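Local coordinates for protein pyruvate kinase (Cryptosporidium parvum, PDB 4DRS) that probably catalyses the last step of glycolysis, passing the phosphoryl group of phosphoenolpyruvate to ADP to give pyruvate and ATP, at residues Glu300-Pro303 with Glu304-Phe307; Lys404-Ala407 with Val408-Ile412; Gly435-Ala438 with Arg439-Lys443. All coordinates share one frame; numbering follows the deposited sequence.

Interaction 1 of 3, residues Glu300-Pro303 with Glu304-Phe307; sequences EIPP and EKIF
P302 O takes the N-H of K305 at 2.9 Å across a type I beta turn with P303 and E304 at its corners, and a weaker bond from I306 N to P303 O, 3.4 Å, follows one residue on as the chain winds into helix 306-320. The ring of P302 is flanked by two charged side chains. The K305 chain runs beside it and points the same way, CD of K305 lying 3.9 Å from CD of P302. E304 folds back: CG stands between its own backbone N and carbonyl carbon (chi1 74°), and the bend that follows brings OE1 to 3.4 Å from P302 CB. I301 reaches the helix start with CD1, which meets I306 CG1 at 3.9 Å and the CB of K305. A second subunit packs here, its I32 against I301 and its R342 against I306. The backbone bond thus closes the turn and side chains pack along it, K305 with its methylenes and E304 with a carboxylate oxygen, while their polar ends also look to that neighbour: E304 through a long, weak ion pair with its R380, K305 through a weak hydrogen bond to its Q384.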
# COMPACT_ATOMS: atom_id res chain seq x y z
N GLU A 300 3.94 23.80 32.44
CA GLU A 300 2.60 24.25 32.05
C GLU A 300 1.73 23.08 31.61
O GLU A 300 0.50 23.17 31.62
CB GLU A 300 2.69 25.31 30.96
CG GLU A 300 3.60 26.48 31.31
CD GLU A 300 3.70 27.52 30.20
OE1 GLU A 300 3.72 27.13 29.01
OE2 GLU A 300 3.76 28.72 30.52
N ILE A 301 2.38 21.99 31.22
CA ILE A 301 1.69 20.76 30.82
C ILE A 301 2.28 19.58 31.59
O ILE A 301 3.36 19.71 32.17
CB ILE A 301 1.79 20.52 29.29
CG1 ILE A 301 3.23 20.17 28.87
CG2 ILE A 301 1.28 21.73 28.52
CD1 ILE A 301 3.32 19.41 27.56
N PRO A 302 1.57 18.44 31.64
CA PRO A 302 2.17 17.24 32.23
C PRO A 302 3.42 16.81 31.45
O PRO A 302 3.41 16.82 30.22
CB PRO A 302 1.06 16.19 32.10
CG PRO A 302 -0.20 16.98 32.09
CD PRO A 302 0.13 18.24 31.34
N PRO A 303 4.50 16.46 32.18
CA PRO A 303 5.80 16.10 31.59
C PRO A 303 5.76 14.89 30.67
O PRO A 303 6.58 14.79 29.75
CB PRO A 303 6.67 15.80 32.82
CG PRO A 303 6.00 16.52 33.94
CD PRO A 303 4.54 16.41 33.65
N GLU A 304 4.81 13.98 30.90
CA GLU A 304 4.63 12.83 30.02
C GLU A 304 4.11 13.23 28.64
O GLU A 304 4.14 12.43 27.71
CB GLU A 304 3.71 11.77 30.66
CG GLU A 304 2.22 12.12 30.69
CD GLU A 304 1.75 12.62 32.04
OE1 GLU A 304 2.57 13.20 32.80
OE2 GLU A 304 0.55 12.44 32.35
N LYS A 305 3.66 14.47 28.51
CA LYS A 305 3.09 14.96 27.25
C LYS A 305 4.09 15.70 26.37
O LYS A 305 3.83 15.91 25.19
CB LYS A 305 1.85 15.82 27.51
CG LYS A 305 0.64 15.04 27.99
CD LYS A 305 -0.56 15.94 28.23
CE LYS A 305 -1.73 15.17 28.80
NZ LYS A 305 -2.40 14.33 27.77
N ILE A 306 5.23 16.09 26.95
CA ILE A 306 6.24 16.86 26.23
C ILE A 306 6.73 16.17 24.95
O ILE A 306 6.81 16.80 23.89
CB ILE A 306 7.43 17.26 27.14
CG1 ILE A 306 6.98 18.28 28.19
CG2 ILE A 306 8.58 17.84 26.32
CD1 ILE A 306 7.85 18.31 29.43
N PHE A 307 7.02 14.87 25.04
CA PHE A 307 7.51 14.13 23.87
C PHE A 307 6.47 14.07 22.73
O PHE A 307 6.84 14.02 21.56
CB PHE A 307 8.00 12.72 24.26
CG PHE A 307 6.92 11.68 24.29
CD1 PHE A 307 6.25 11.41 25.48
CD2 PHE A 307 6.58 10.98 23.14
CE1 PHE A 307 5.25 10.44 25.51
CE2 PHE A 307 5.58 10.02 23.17
CZ PHE A 307 4.91 9.75 24.35

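Interaction 2 of 3, residues Lys404-Ala407 with Val408-Ile412; sequences KPVA and VPEAI
A407 and A411 make the firm bond of this helix start: A411 N reaches A407 O at 3.1 Å, as the first i to i+4 link of helix 408-422. The same carbonyl oxygen receives E410 N at 3.2 Å, but that bond is strongly bent and weak. A407 occupies the N-cap position, and its methyl group offers no polar atom for capping.

The close packing lies on the side of V406. With CG2 set between its own backbone N and carbonyl carbon, this valine puts one branch over the first helical turn, CG2 being 3.8 Å from A411 N and 4.0 Å from A411 CB. Its other branch, CG1, rests against the carboxylate of E410, 3.9 Å from OE1. E410 stretches out almost straight (chi1 -172°, chi2 166°) and crosses the valine at about a right angle. A third subunit closes this region, its V423 packing on A411 and its F502 on V408, while the backbone of V406 is hydrogen-bonded to it.

The side of A407 and P409 is looser: both are exposed, and they meet through A407 CB and P409 CD at 3.9 Å.

Next to V406, a water accepts from A407 N at 2.7 Å and donates to E410 OE1 at 2.9 Å. E410 is the third residue after the N-cap, the place from which a capping-box side chain would bond directly to the N-cap N-H; here the water spans that gap. OE2 of E410 is engaged elsewhere, by K443 in a salt bridge and by the Y444 hydroxyl in a hydrogen bond. The two oxygens therefore divide the work, one closing the helix start through water and the other tying it to helix 436-443, and the nearby lysine would probably favour the charged carboxylate.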
# COMPACT_ATOMS: atom_id res chain seq x y z
N LYS A 404 -1.22 18.96 -4.33
CA LYS A 404 -0.88 19.24 -5.72
C LYS A 404 -1.94 20.15 -6.34
O LYS A 404 -3.10 20.12 -5.92
CB LYS A 404 -0.76 17.93 -6.51
CG LYS A 404 0.10 16.86 -5.84
CD LYS A 404 1.59 17.17 -5.91
CE LYS A 404 2.39 16.35 -4.91
NZ LYS A 404 2.21 14.88 -5.09
N PRO A 405 -1.55 20.98 -7.33
CA PRO A 405 -0.22 21.13 -7.94
C PRO A 405 0.76 21.93 -7.09
O PRO A 405 0.35 22.71 -6.23
CB PRO A 405 -0.52 21.89 -9.24
CG PRO A 405 -1.74 22.70 -8.92
CD PRO A 405 -2.55 21.89 -7.95
N VAL A 406 2.05 21.72 -7.34
CA VAL A 406 3.11 22.47 -6.67
C VAL A 406 3.72 23.47 -7.65
O VAL A 406 3.38 23.46 -8.83
CB VAL A 406 4.21 21.54 -6.10
CG1 VAL A 406 3.68 20.70 -4.95
CG2 VAL A 406 4.80 20.65 -7.20
N ALA A 407 4.61 24.33 -7.16
CA ALA A 407 5.36 25.23 -8.03
C ALA A 407 6.44 24.45 -8.78
O ALA A 407 6.82 23.35 -8.35
CB ALA A 407 5.97 26.37 -7.23
N VAL A 408 6.91 25.01 -9.89
CA VAL A 408 7.93 24.37 -10.72
C VAL A 408 9.16 23.92 -9.92
O VAL A 408 9.54 22.75 -10.00
CB VAL A 408 8.33 25.25 -11.94
CG1 VAL A 408 9.65 24.79 -12.56
CG2 VAL A 408 7.23 25.24 -12.98
N PRO A 409 9.78 24.83 -9.13
CA PRO A 409 10.96 24.44 -8.36
C PRO A 409 10.75 23.20 -7.48
O PRO A 409 11.64 22.35 -7.39
CB PRO A 409 11.24 25.67 -7.50
CG PRO A 409 10.74 26.81 -8.33
CD PRO A 409 9.50 26.28 -8.99
N GLU A 410 9.59 23.09 -6.84
CA GLU A 410 9.32 21.94 -5.98
C GLU A 410 9.15 20.65 -6.79
O GLU A 410 9.57 19.57 -6.35
CB GLU A 410 8.12 22.18 -5.06
CG GLU A 410 7.94 21.08 -4.02
CD GLU A 410 6.99 21.44 -2.89
OE1 GLU A 410 6.43 22.56 -2.90
OE2 GLU A 410 6.80 20.60 -2.00
N ALA A 411 8.52 20.76 -7.96
CA ALA A 411 8.37 19.61 -8.85
C ALA A 411 9.72 19.10 -9.34
O ALA A 411 9.96 17.89 -9.35
CB ALA A 411 7.47 19.96 -10.03
N ILE A 412 10.61 20.02 -9.72
CA ILE A 412 11.98 19.66 -10.12
C ILE A 412 12.70 18.94 -8.98
O ILE A 412 13.39 17.94 -9.20
CB ILE A 412 12.80 20.89 -10.58
CG1 ILE A 412 12.14 21.58 -11.79
CG2 ILE A 412 14.24 20.51 -10.91
CD1 ILE A 412 12.18 20.81 -13.10
O HOH W 1 5.18 24.61 -4.54

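Interaction 3 of 3, residues Gly435-Ala438 with Arg439-Lys443; sequences GNTA and RLISK. With SO4 (sulfate ion), chain C.
The guanidinium of R439 lies with one face over the peptide of G435, whose carbonyl oxygen sits 3.6 Å above the plane, over its centre. At the edge, in the plane, is N436 OD1, which takes R439 NH2 at 2.7 Å in an almost straight bond (173°). The amide and guanidinium planes stand 71° apart, so the two groups meet steeply turned rather than stacked. NH2 also donates to T434 O, which gives this corner of the arginine two acceptors. G435, the N-cap, uses the same carbonyl oxygen to accept R439 N at 2.9 Å and begin the regular helical bonding.

This is the opening of the helix in a beta-alpha-beta unit, strand 427-431, helix 436-443, strand 449-454. At its N-terminal end a sulfate, probably from the crystallisation liquor, is gripped by T437: OG1 stays beside the residue's own backbone N (chi1 -59°), and both donate to one oxygen, O2, from OG1 at 2.6 Å and from N at 2.9 Å. T432, E433 and T434 also bond the anion. The site resembles the loop that binds a phosphate of fructose bisphosphate in pyruvate kinases regulated by it; whether it does so here is not established.

The methyl branch of T437, CG2, lies 4.0 Å from CD1 of I441, one turn on, and the isoleucine continues onto I428 and T430 of strand 427-431.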
# COMPACT_ATOMS: atom_id res chain seq x y z
N GLY A 435 19.42 29.22 -2.47
CA GLY A 435 19.35 28.03 -1.62
C GLY A 435 17.98 27.36 -1.60
O GLY A 435 17.81 26.30 -1.00
N ASN A 436 17.00 27.98 -2.27
CA ASN A 436 15.63 27.49 -2.23
C ASN A 436 15.46 26.07 -2.78
O ASN A 436 14.81 25.23 -2.16
CB ASN A 436 14.67 28.47 -2.91
CG ASN A 436 14.52 29.78 -2.14
OD1 ASN A 436 14.83 29.86 -0.94
ND2 ASN A 436 14.04 30.81 -2.83
N THR A 437 16.07 25.80 -3.94
CA THR A 437 16.04 24.46 -4.52
C THR A 437 16.72 23.44 -3.59
O THR A 437 16.25 22.31 -3.46
CB THR A 437 16.68 24.43 -5.92
OG1 THR A 437 15.96 25.32 -6.79
CG2 THR A 437 16.62 23.04 -6.51
N ALA A 438 17.80 23.85 -2.93
CA ALA A 438 18.49 22.97 -1.97
C ALA A 438 17.60 22.65 -0.76
O ALA A 438 17.59 21.52 -0.29
CB ALA A 438 19.81 23.58 -1.54
N ARG A 439 16.84 23.63 -0.29
CA ARG A 439 15.87 23.43 0.78
C ARG A 439 14.72 22.50 0.36
O ARG A 439 14.26 21.67 1.14
CB ARG A 439 15.32 24.77 1.28
CG ARG A 439 16.21 25.44 2.32
CD ARG A 439 15.64 26.76 2.85
NE ARG A 439 15.78 27.83 1.87
CZ ARG A 439 16.88 28.58 1.72
NH1 ARG A 439 17.95 28.39 2.48
NH2 ARG A 439 16.89 29.53 0.78
N LEU A 440 14.26 22.66 -0.88
CA LEU A 440 13.20 21.82 -1.43
C LEU A 440 13.63 20.37 -1.63
O LEU A 440 12.85 19.45 -1.36
CB LEU A 440 12.66 22.41 -2.74
CG LEU A 440 11.83 23.69 -2.61
CD1 LEU A 440 11.66 24.36 -3.97
CD2 LEU A 440 10.47 23.42 -1.96
N ILE A 441 14.86 20.15 -2.09
CA ILE A 441 15.39 18.79 -2.22
C ILE A 441 15.48 18.16 -0.83
O ILE A 441 15.09 17.00 -0.65
CB ILE A 441 16.75 18.75 -2.95
CG1 ILE A 441 16.63 19.31 -4.37
CG2 ILE A 441 17.29 17.32 -3.01
CD1 ILE A 441 17.95 19.58 -5.05
N SER A 442 15.97 18.93 0.15
CA SER A 442 16.10 18.49 1.54
C SER A 442 14.76 18.05 2.14
O SER A 442 14.70 17.07 2.89
CB SER A 442 16.72 19.59 2.40
OG SER A 442 16.95 19.14 3.72
N LYS A 443 13.71 18.79 1.81
CA LYS A 443 12.34 18.47 2.22
C LYS A 443 11.91 17.05 1.83
O LYS A 443 11.13 16.41 2.54
CB LYS A 443 11.39 19.50 1.61
CG LYS A 443 9.91 19.29 1.91
CD LYS A 443 9.05 20.31 1.17
CE LYS A 443 7.58 20.07 1.42
NZ LYS A 443 6.74 21.10 0.74
S SO4 C . 17.20 28.67 -6.74
O1 SO4 C . 17.83 28.46 -8.06
O2 SO4 C . 17.26 27.40 -5.99
O3 SO4 C . 17.94 29.72 -5.99
O4 SO4 C . 15.80 29.12 -6.90

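Overall arrangement
Along the chain the three contacts follow one another, each at the N-terminal end of a helix. Interaction 1 leads into helix 306-320 of the TIM-barrel domain and stands apart: its centre is about 38 Å from that of interaction 2 and about 33 Å from that of interaction 3. The latter two, about 12 Å apart by centres, belong together. Beyond the salt bridge that links them, helices 408-422 and 436-443 touch through L440 CD1, which packs on P409 and E410. Interactions 1 and 2 meet two different neighbouring subunits of the tetramer, whereas no other chain touches 435-443, so the helix beside the sulfate may be linked to a subunit interface by way of helix 408-422.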